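PDB 5KHL: hemin ABC transporter, periplasmic hemin-binding protein HutB from Vibrio cholerae, which probably captures hemin in the periplasm and delivers it to the membrane ABC transporter that carries it across the inner membrane. Local coordinates for residues A[86-91]-A[96-101]; A[18-23]-A[66-71]. All coordinates share one frame; numbering follows the deposited sequence.

Overall arrangement
From the N terminus, the chain enters the four-stranded parallel sheet at strand 19-21. It passes through helix 24-32 to the edge strand 39-42, then reaches helix 65-69. Interaction 2 closes this long loop by bringing residues 66-71 over strand 19-21. Strand 75-78 follows and lies next to 19-21. Helix 85-93 and the other edge strand, 97-100, come next. Interaction 1 closes that much shorter loop. The two loops are in series, neither nested nor crossed. Both helices pack on the same sheet, and the contact centres are about 10 Å apart. L68 CD1 and L91 CD1, 4.0 Å apart, join the two contacts.

Interaction 1 of 2, residues A[86-91]-A[96-101]; sequences TALQQL and IQVNVI
L91 O accepts a hydrogen bond from I96 N at 2.9 Å. The N-H...O angle is 159°. I96 CG1 lies beside the backbone N (chi1 -36°), which places it 3.1 Å from L91 O, a tight approach. The same CG1 meets L91 CB at 3.8 Å. V98 is the next side chain to point at the helix. Its CG2 touches L91 CB at 4.1 Å and rests at the same distance from L88 O. Its other branch, CG1, reaches L88 CD2 more loosely, at 4.4 Å. Further out, L76 of strand 75-78 packs against both L88 and L91. L68 of helix 65-69 also touches L91, and P73 touches I96. The contact belongs to a beta-alpha-beta unit, strand 75-78, helix 85-93, strand 97-100, and lies at the turn from the helix into the edge strand. L91 O is also hydrogen-bonded to S94 OG. Two donors therefore satisfy this carbonyl in an otherwise aliphatic setting. The turn has a polar tie, to which the side chains of L88, L91 and V98 add apolar packing.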
ATOM      1  N   THR A  86     -19.173  -8.646  14.247  1.00 85.71           N
ATOM      2  CA  THR A  86     -19.548  -9.468  15.388  1.00 91.24           C
ATOM      3  C   THR A  86     -18.342  -9.883  16.246  1.00 94.39           C
ATOM      4  O   THR A  86     -18.486 -10.142  17.439  1.00 99.64           O
ATOM      5  CB  THR A  86     -20.313 -10.720  14.939  1.00 91.00           C
ATOM      6  OG1 THR A  86     -20.768 -11.437  16.094  1.00 99.90           O
ATOM      7  CG2 THR A  86     -19.432 -11.615  14.076  1.00 79.84           C
ATOM      8  N   ALA A  87     -17.156  -9.936  15.649  1.00 80.57           N
ATOM      9  CA  ALA A  87     -15.953 -10.276  16.403  1.00 72.98           C
ATOM     10  C   ALA A  87     -15.426  -9.026  17.077  1.00 63.55           C
ATOM     11  O   ALA A  87     -14.938  -9.065  18.210  1.00 59.66           O
ATOM     12  CB  ALA A  87     -14.895 -10.880  15.503  1.00 52.37           C
ATOM     13  N   LEU A  88     -15.543  -7.904  16.374  1.00 60.75           N
ATOM     14  CA  LEU A  88     -15.107  -6.646  16.934  1.00 56.02           C
ATOM     15  C   LEU A  88     -15.900  -6.285  18.189  1.00 66.95           C
ATOM     16  O   LEU A  88     -15.341  -5.717  19.120  1.00 69.60           O
ATOM     17  CB  LEU A  88     -15.212  -5.539  15.889  1.00 70.56           C
ATOM     18  CG  LEU A  88     -14.425  -5.829  14.603  1.00 64.61           C
ATOM     19  CD1 LEU A  88     -14.530  -4.656  13.651  1.00 50.39           C
ATOM     20  CD2 LEU A  88     -12.968  -6.180  14.903  1.00 45.78           C
ATOM     21  N   GLN A  89     -17.189  -6.616  18.232  1.00 78.16           N
ATOM     22  CA  GLN A  89     -17.976  -6.333  19.442  1.00 87.15           C
ATOM     23  C   GLN A  89     -17.507  -7.203  20.603  1.00 80.65           C
ATOM     24  O   GLN A  89     -17.362  -6.716  21.721  1.00 81.47           O
ATOM     25  CB  GLN A  89     -19.489  -6.532  19.220  1.00 98.77           C
ATOM     26  CG  GLN A  89     -19.860  -7.429  18.055  1.00107.40           C
ATOM     27  CD  GLN A  89     -21.281  -8.002  18.127  1.00119.33           C
ATOM     28  OE1 GLN A  89     -21.628  -8.731  19.066  1.00125.99           O
ATOM     29  NE2 GLN A  89     -22.095  -7.697  17.113  1.00126.66           N
ATOM     30  N   GLN A  90     -17.262  -8.481  20.328  1.00 68.77           N
ATOM     31  CA  GLN A  90     -16.756  -9.414  21.335  1.00 76.07           C
ATOM     32  C   GLN A  90     -15.435  -8.951  21.963  1.00 67.94           C
ATOM     33  O   GLN A  90     -15.151  -9.229  23.126  1.00 71.66           O
ATOM     34  CB  GLN A  90     -16.578 -10.806  20.717  1.00 78.91           C
ATOM     35  CG  GLN A  90     -17.866 -11.423  20.198  1.00 84.50           C
ATOM     36  CD  GLN A  90     -17.705 -12.879  19.785  1.00 85.75           C
ATOM     37  OE1 GLN A  90     -17.151 -13.698  20.532  1.00 87.96           O
ATOM     38  NE2 GLN A  90     -18.189 -13.209  18.589  1.00 80.32           N
ATOM     39  N   LEU A  91     -14.627  -8.243  21.191  1.00 66.02           N
ATOM     40  CA  LEU A  91     -13.385  -7.701  21.716  1.00 62.82           C
ATOM     41  C   LEU A  91     -13.654  -6.469  22.571  1.00 65.76           C
ATOM     42  O   LEU A  91     -13.175  -6.370  23.701  1.00 68.68           O
ATOM     43  CB  LEU A  91     -12.444  -7.364  20.570  1.00 57.12           C
ATOM     44  CG  LEU A  91     -12.092  -8.558  19.693  1.00 55.54           C
ATOM     45  CD1 LEU A  91     -11.324  -8.072  18.466  1.00 51.42           C
ATOM     46  CD2 LEU A  91     -11.280  -9.578  20.481  1.00 50.92           C
ATOM     47  N   ILE A  96     -11.125  -4.812  25.022  1.00 78.28           N
ATOM     48  CA  ILE A  96     -10.044  -4.537  24.083  1.00 68.76           C
ATOM     49  C   ILE A  96     -10.286  -3.215  23.340  1.00 71.43           C
ATOM     50  O   ILE A  96     -11.361  -3.006  22.769  1.00 78.92           O
ATOM     51  CB  ILE A  96      -9.893  -5.655  23.024  1.00 57.30           C
ATOM     52  CG1 ILE A  96     -10.174  -7.051  23.615  1.00 61.17           C
ATOM     53  CG2 ILE A  96      -8.536  -5.557  22.356  1.00 52.20           C
ATOM     54  CD1 ILE A  96      -9.019  -7.685  24.327  1.00 58.78           C
ATOM     55  N   GLN A  97      -9.296  -2.327  23.328  1.00 67.86           N
ATOM     56  CA  GLN A  97      -9.408  -1.114  22.517  1.00 69.13           C
ATOM     57  C   GLN A  97      -9.359  -1.470  21.026  1.00 64.68           C
ATOM     58  O   GLN A  97      -8.367  -2.024  20.530  1.00 62.25           O
ATOM     59  CB  GLN A  97      -8.305  -0.105  22.859  1.00 59.16           C
ATOM     60  CG  GLN A  97      -8.698   0.963  23.875  1.00 83.40           C
ATOM     61  CD  GLN A  97      -7.846   2.228  23.757  1.00 90.42           C
ATOM     62  OE1 GLN A  97      -8.016   3.027  22.831  1.00 89.05           O
ATOM     63  NE2 GLN A  97      -6.925   2.410  24.697  1.00 99.36           N
ATOM     64  N   VAL A  98     -10.432  -1.154  20.309  1.00 56.80           N
ATOM     65  CA  VAL A  98     -10.472  -1.432  18.884  1.00 60.30           C
ATOM     66  C   VAL A  98     -10.336  -0.120  18.107  1.00 59.67           C
ATOM     67  O   VAL A  98     -11.292   0.652  17.992  1.00 56.68           O
ATOM     68  CB  VAL A  98     -11.767  -2.183  18.485  1.00 61.60           C
ATOM     69  CG1 VAL A  98     -11.775  -2.481  17.003  1.00 56.19           C
ATOM     70  CG2 VAL A  98     -11.897  -3.489  19.276  1.00 64.49           C
ATOM     71  N   ASN A  99      -9.126   0.122  17.597  1.00 55.90           N
ATOM     72  CA  ASN A  99      -8.793   1.369  16.914  1.00 58.27           C
ATOM     73  C   ASN A  99      -8.846   1.276  15.408  1.00 56.81           C
ATOM     74  O   ASN A  99      -7.975   0.675  14.781  1.00 57.30           O
ATOM     75  CB  ASN A  99      -7.402   1.846  17.302  1.00 49.87           C
ATOM     76  CG  ASN A  99      -7.226   1.944  18.774  1.00 61.59           C
ATOM     77  OD1 ASN A  99      -7.843   2.788  19.428  1.00 76.79           O
ATOM     78  ND2 ASN A  99      -6.383   1.076  19.328  1.00 58.88           N
ATOM     79  N   VAL A 100      -9.871   1.889  14.840  1.00 41.84           N
ATOM     80  CA  VAL A 100      -9.948   2.086  13.411  1.00 50.92           C
ATOM     81  C   VAL A 100      -9.106   3.307  13.060  1.00 53.70           C
ATOM     82  O   VAL A 100      -9.155   4.343  13.737  1.00 60.08           O
ATOM     83  CB  VAL A 100     -11.396   2.255  12.941  1.00 57.03           C
ATOM     84  CG1 VAL A 100     -11.444   2.662  11.447  1.00 42.57           C
ATOM     85  CG2 VAL A 100     -12.176   0.962  13.216  1.00 44.97           C
ATOM     86  N   ILE A 101      -8.341   3.166  11.989  1.00 49.99           N
ATOM     87  CA  ILE A 101      -7.216   4.027  11.720  1.00 39.72           C
ATOM     88  C   ILE A 101      -7.280   4.415  10.241  1.00 38.85           C
ATOM     89  O   ILE A 101      -8.007   3.776   9.488  1.00 39.26           O
ATOM     90  CB  ILE A 101      -5.911   3.270  12.124  1.00 47.55           C
ATOM     91  CG1 ILE A 101      -5.079   4.116  13.065  1.00 45.37           C
ATOM     92  CG2 ILE A 101      -5.142   2.675  10.925  1.00 41.19           C
ATOM     93  CD1 ILE A 101      -5.719   4.256  14.397  1.00 44.15           C
TER

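Interaction 2 of 2, residues A[18-23]-A[66-71]; sequences RIVSAG and EGLLTL. With SO4 (sulfate ion), chain B.
R18 bends at chi3 and brings its guanidinium to the end of the 66-71 segment, beside L71. There NH2 is hydrogen-bonded to E72 O, though its placement is doubtful because it also lies too close to L71 O. R18 N also bonds T74 OG1, next to strand 75-78. Helix 65-69 belongs to the crossover from strand 39-42 to strand 75-78 in the four-stranded parallel sheet of an alpha/beta domain, and it passes over the strand between them, 19-21. The packing on that strand is apolar. V20 points its side chain at the helix. L68 CD2 touches both V20 methyls, at 3.9 Å from CG1 and 4.0 Å from CG2. V20 CG2 also meets L71 CD1 at 4.0 Å. With CG1 anti to the backbone N (chi1 177°), both branches are turned to these leucines. The V20 and L71 side chains cross at about a right angle. Around them, L76 of the neighbouring strand touches V20, A41 of strand 39-42 touches L71, and V57 touches L68.

A sulfate ion, probably from the crystallisation liquor, is held by two backbone N-H groups of the helix. E66 N binds its O1 at 2.9 Å in a nearly straight bond of 168°. G67 N binds O3 at 3.2 Å, more bent. Residues 66-71 are also held within their own segment. L71 N bonds L68 O, and T70 OG1 donates to G67 O at 2.9 Å from above the carbonyl plane, 38° out of it.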
ATOM      1  N   ARG A  18      -0.121  -4.607  24.548  1.00 54.40           N
ATOM      2  CA  ARG A  18      -0.204  -5.834  23.762  1.00 60.69           C
ATOM      3  C   ARG A  18      -1.042  -5.535  22.527  1.00 53.67           C
ATOM      4  O   ARG A  18      -2.271  -5.544  22.573  1.00 58.12           O
ATOM      5  CB  ARG A  18      -0.799  -6.982  24.586  1.00 52.73           C
ATOM      6  CG  ARG A  18      -0.302  -6.986  26.034  1.00 62.42           C
ATOM      7  CD  ARG A  18      -0.559  -8.308  26.747  1.00 64.04           C
ATOM      8  NE  ARG A  18       0.449  -9.297  26.381  1.00 59.86           N
ATOM      9  CZ  ARG A  18       0.215 -10.338  25.598  1.00 60.62           C
ATOM     10  NH1 ARG A  18       1.192 -11.184  25.308  1.00 63.16           N
ATOM     11  NH2 ARG A  18      -0.999 -10.530  25.114  1.00 62.28           N
ATOM     12  N   ILE A  19      -0.372  -5.244  21.425  1.00 47.70           N
ATOM     13  CA  ILE A  19      -1.066  -4.808  20.228  1.00 49.36           C
ATOM     14  C   ILE A  19      -1.246  -5.913  19.191  1.00 47.57           C
ATOM     15  O   ILE A  19      -0.277  -6.555  18.789  1.00 41.96           O
ATOM     16  CB  ILE A  19      -0.314  -3.638  19.564  1.00 42.70           C
ATOM     17  CG1 ILE A  19      -0.455  -2.377  20.418  1.00 57.11           C
ATOM     18  CG2 ILE A  19      -0.816  -3.417  18.158  1.00 38.87           C
ATOM     19  CD1 ILE A  19       0.521  -1.276  20.050  1.00 51.21           C
ATOM     20  N   VAL A  20      -2.487  -6.122  18.753  1.00 49.71           N
ATOM     21  CA  VAL A  20      -2.712  -6.819  17.501  1.00 39.37           C
ATOM     22  C   VAL A  20      -2.802  -5.819  16.360  1.00 38.69           C
ATOM     23  O   VAL A  20      -3.751  -5.036  16.269  1.00 39.87           O
ATOM     24  CB  VAL A  20      -3.979  -7.654  17.518  1.00 53.48           C
ATOM     25  CG1 VAL A  20      -4.198  -8.301  16.127  1.00 37.57           C
ATOM     26  CG2 VAL A  20      -3.906  -8.722  18.632  1.00 42.38           C
ATOM     27  N   SER A  21      -1.796  -5.825  15.499  1.00 40.26           N
ATOM     28  CA  SER A  21      -1.848  -4.985  14.320  1.00 42.62           C
ATOM     29  C   SER A  21      -2.510  -5.736  13.173  1.00 42.44           C
ATOM     30  O   SER A  21      -2.043  -6.807  12.764  1.00 48.86           O
ATOM     31  CB  SER A  21      -0.461  -4.518  13.927  1.00 35.97           C
ATOM     32  OG  SER A  21      -0.511  -4.061  12.604  1.00 40.99           O
ATOM     33  N   ALA A  22      -3.601  -5.172  12.665  1.00 34.35           N
ATOM     34  CA  ALA A  22      -4.467  -5.886  11.740  1.00 41.62           C
ATOM     35  C   ALA A  22      -4.227  -5.482  10.289  1.00 42.37           C
ATOM     36  O   ALA A  22      -4.986  -5.863   9.396  1.00 41.21           O
ATOM     37  CB  ALA A  22      -5.893  -5.661  12.101  1.00 37.75           C
ATOM     38  N   GLY A  23      -3.169  -4.714  10.060  1.00 44.65           N
ATOM     39  CA  GLY A  23      -2.855  -4.242   8.725  1.00 30.50           C
ATOM     40  C   GLY A  23      -1.404  -3.869   8.538  1.00 37.60           C
ATOM     41  O   GLY A  23      -0.777  -3.273   9.428  1.00 35.47           O
ATOM     42  N   GLU A  66     -12.368 -15.371  19.404  1.00 59.80           N
ATOM     43  CA  GLU A  66     -11.721 -16.193  20.422  1.00 60.26           C
ATOM     44  C   GLU A  66     -10.222 -16.309  20.171  1.00 57.07           C
ATOM     45  O   GLU A  66      -9.436 -16.267  21.112  1.00 61.08           O
ATOM     46  CB  GLU A  66     -12.356 -17.585  20.492  1.00 62.64           C
ATOM     47  CG  GLU A  66     -13.775 -17.557  20.993  1.00 73.73           C
ATOM     48  CD  GLU A  66     -13.873 -17.010  22.405  1.00 88.26           C
ATOM     49  OE1 GLU A  66     -14.850 -16.282  22.692  1.00 91.09           O
ATOM     50  OE2 GLU A  66     -12.972 -17.314  23.227  1.00 90.50           O
ATOM     51  N   GLY A  67      -9.830 -16.440  18.909  1.00 48.88           N
ATOM     52  CA  GLY A  67      -8.423 -16.567  18.574  1.00 45.74           C
ATOM     53  C   GLY A  67      -7.636 -15.356  19.035  1.00 47.58           C
ATOM     54  O   GLY A  67      -6.507 -15.461  19.510  1.00 52.99           O
ATOM     55  N   LEU A  68      -8.243 -14.186  18.890  1.00 56.40           N
ATOM     56  CA  LEU A  68      -7.616 -12.943  19.322  1.00 54.53           C
ATOM     57  C   LEU A  68      -7.591 -12.842  20.842  1.00 60.14           C
ATOM     58  O   LEU A  68      -6.616 -12.370  21.431  1.00 53.11           O
ATOM     59  CB  LEU A  68      -8.355 -11.753  18.727  1.00 46.43           C
ATOM     60  CG  LEU A  68      -8.040 -11.642  17.239  1.00 53.66           C
ATOM     61  CD1 LEU A  68      -8.913 -10.607  16.554  1.00 47.92           C
ATOM     62  CD2 LEU A  68      -6.579 -11.292  17.078  1.00 50.61           C
ATOM     63  N   LEU A  69      -8.671 -13.302  21.468  1.00 49.82           N
ATOM     64  CA  LEU A  69      -8.825 -13.181  22.907  1.00 53.68           C
ATOM     65  C   LEU A  69      -7.768 -13.969  23.667  1.00 53.62           C
ATOM     66  O   LEU A  69      -7.351 -13.558  24.747  1.00 56.78           O
ATOM     67  CB  LEU A  69     -10.226 -13.631  23.329  1.00 60.11           C
ATOM     68  CG  LEU A  69     -11.288 -12.532  23.288  1.00 62.41           C
ATOM     69  CD1 LEU A  69     -12.692 -13.123  23.273  1.00 62.76           C
ATOM     70  CD2 LEU A  69     -11.097 -11.612  24.479  1.00 63.07           C
ATOM     71  N   THR A  70      -7.317 -15.086  23.101  1.00 57.94           N
ATOM     72  CA  THR A  70      -6.299 -15.907  23.769  1.00 58.72           C
ATOM     73  C   THR A  70      -4.956 -15.178  23.850  1.00 56.84           C
ATOM     74  O   THR A  70      -4.077 -15.571  24.621  1.00 64.11           O
ATOM     75  CB  THR A  70      -6.084 -17.252  23.058  1.00 51.50           C
ATOM     76  OG1 THR A  70      -5.485 -17.018  21.778  1.00 62.26           O
ATOM     77  CG2 THR A  70      -7.399 -17.958  22.861  1.00 52.82           C
ATOM     78  N   LEU A  71      -4.799 -14.130  23.043  1.00 51.29           N
ATOM     79  CA  LEU A  71      -3.592 -13.309  23.055  1.00 51.92           C
ATOM     80  C   LEU A  71      -3.605 -12.254  24.145  1.00 57.76           C
ATOM     81  O   LEU A  71      -2.634 -11.523  24.297  1.00 54.49           O
ATOM     82  CB  LEU A  71      -3.405 -12.604  21.719  1.00 46.10           C
ATOM     83  CG  LEU A  71      -3.071 -13.479  20.529  1.00 47.94           C
ATOM     84  CD1 LEU A  71      -3.178 -12.636  19.276  1.00 39.57           C
ATOM     85  CD2 LEU A  71      -1.669 -14.053  20.701  1.00 43.33           C
TER
HETATM   86  S   SO4 B 400     -13.593 -17.957  17.090  1.00 64.81           S
HETATM   87  O1  SO4 B 400     -14.299 -16.925  17.841  1.00 63.40           O
HETATM   88  O2  SO4 B 400     -13.766 -17.737  15.661  1.00 64.88           O
HETATM   89  O3  SO4 B 400     -12.162 -17.918  17.378  1.00 68.15           O
HETATM   90  O4  SO4 B 400     -14.149 -19.258  17.457  1.00 68.06           O